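PDB 1RWZ: DNA polymerase sliding clamp from Archaeoglobus fulgidus, which encircles DNA as a homotrimeric ring and probably serves as a moving platform that tethers DNA polymerase and other proteins during replication. Local coordinates for residues 90-93 with 97-100. Numbering follows the deposited sequence.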
loop_
_atom_site.group_PDB
_atom_site.type_symbol
_atom_site.label_atom_id
_atom_site.label_comp_id
_atom_site.label_asym_id
_atom_site.label_seq_id
_atom_site.Cartn_x
_atom_site.Cartn_y
_atom_site.Cartn_z
ATOM N N ILE A 90 -8.117 21.119 24.160
ATOM C CA ILE A 90 -8.257 22.116 25.209
ATOM C C ILE A 90 -7.993 23.524 24.697
ATOM O O ILE A 90 -7.043 23.754 23.950
ATOM C CB ILE A 90 -7.269 21.857 26.370
ATOM C CG1 ILE A 90 -7.510 20.472 26.980
ATOM C CG2 ILE A 90 -7.427 22.935 27.435
ATOM C CD1 ILE A 90 -6.477 20.092 28.029
ATOM N N VAL A 91 -8.854 24.455 25.093
ATOM C CA VAL A 91 -8.694 25.861 24.741
ATOM C C VAL A 91 -8.908 26.599 26.051
ATOM O O VAL A 91 -10.036 26.727 26.526
ATOM C CB VAL A 91 -9.735 26.338 23.709
ATOM C CG1 VAL A 91 -9.523 27.822 23.410
ATOM C CG2 VAL A 91 -9.609 25.528 22.430
ATOM N N GLU A 92 -7.810 27.056 26.646
ATOM C CA GLU A 92 -7.862 27.758 27.925
ATOM C C GLU A 92 -8.060 29.260 27.768
ATOM O O GLU A 92 -8.641 29.907 28.637
ATOM C CB GLU A 92 -6.581 27.487 28.713
ATOM C CG GLU A 92 -6.228 26.016 28.802
ATOM C CD GLU A 92 -4.990 25.763 29.631
ATOM O OE1 GLU A 92 -3.934 26.358 29.322
ATOM O OE2 GLU A 92 -5.072 24.967 30.590
ATOM N N ASP A 93 -7.558 29.813 26.671
ATOM C CA ASP A 93 -7.706 31.238 26.405
ATOM C C ASP A 93 -8.418 31.446 25.073
ATOM O O ASP A 93 -9.568 31.034 24.906
ATOM C CB ASP A 93 -6.339 31.941 26.395
ATOM C CG ASP A 93 -5.269 31.147 25.666
ATOM O OD1 ASP A 93 -4.760 30.158 26.237
ATOM O OD2 ASP A 93 -4.936 31.512 24.517
ATOM N N LEU A 97 -4.675 26.251 21.006
ATOM C CA LEU A 97 -5.432 25.005 21.047
ATOM C C LEU A 97 -4.453 23.895 21.406
ATOM O O LEU A 97 -3.417 23.745 20.755
ATOM C CB LEU A 97 -6.050 24.691 19.683
ATOM C CG LEU A 97 -6.627 23.280 19.501
ATOM C CD1 LEU A 97 -7.824 23.078 20.425
ATOM C CD2 LEU A 97 -7.039 23.082 18.051
ATOM N N LYS A 98 -4.771 23.134 22.445
ATOM C CA LYS A 98 -3.921 22.022 22.853
ATOM C C LYS A 98 -4.573 20.735 22.368
ATOM O O LYS A 98 -5.784 20.552 22.513
ATOM C CB LYS A 98 -3.772 21.969 24.374
ATOM C CG LYS A 98 -3.004 23.130 24.980
ATOM C CD LYS A 98 -2.822 22.927 26.479
ATOM C CE LYS A 98 -2.063 24.081 27.110
ATOM N NZ LYS A 98 -1.912 23.896 28.585
ATOM N N VAL A 99 -3.771 19.860 21.776
ATOM C CA VAL A 99 -4.259 18.582 21.276
ATOM C C VAL A 99 -3.419 17.517 21.961
ATOM O O VAL A 99 -2.218 17.417 21.720
ATOM C CB VAL A 99 -4.078 18.472 19.750
ATOM C CG1 VAL A 99 -4.633 17.144 19.251
ATOM C CG2 VAL A 99 -4.774 19.636 19.066
ATOM N N LYS A 100 -4.049 16.729 22.824
ATOM C CA LYS A 100 -3.323 15.699 23.552
ATOM C C LYS A 100 -3.783 14.288 23.223
ATOM O O LYS A 100 -4.978 14.007 23.177
ATOM C CB LYS A 100 -3.454 15.930 25.055
ATOM C CG LYS A 100 -3.012 17.306 25.513
ATOM C CD LYS A 100 -2.759 17.331 27.012
ATOM C CE LYS A 100 -3.994 16.966 27.800
ATOM N NZ LYS A 100 -3.689 16.857 29.253
#
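Ile90 and Lys98 stand side by side on one face of an antiparallel ladder, with Ile90 CB and Lys98 CB 4.0 Å apart. They form a hydrogen-bonded pair: Lys98 N gives a bond to Ile90 O at 2.8 Å, while Ile90 N returns one to Lys98 O at 2.9 Å. Beside the first bond, Leu97 CA adds a CA-H...O contact to the same Ile90 oxygen. From this base Lys98 runs fully extended, chi2 to chi4 all near 180°, and its ammonium reaches past Ile90 to the carboxylate of Glu92. The two chains meet at a slant rather than lying alongside each other, and Lys98 NZ comes to 3.3 Å from Glu92 OE1, a salt bridge whose hydrogen bond is weak, formed where the chain leaves strand 86-91 and Glu92 is exposed. The setting is the beta hairpin of strands 86-91 and 96-101 in the N-terminal half of the subunit, part of a sheet that continues through strand 2-7 on one side and strand 104-109 on the other. On the Ile90 face a second lysine takes part: the chain of Lys100 bends at chi3 (-60°), and its CE lies 4.0 Å from Ile90 CD1, the end of the isoleucine's longer branch. On the opposite face Val91 and Leu97 are buried. Here Val91 CG2, the methyl anti to the carbonyl carbon, touches Leu97 CD1 at 3.6 Å, the two side chains again meeting at an angle, and Leu110 packs against both residues.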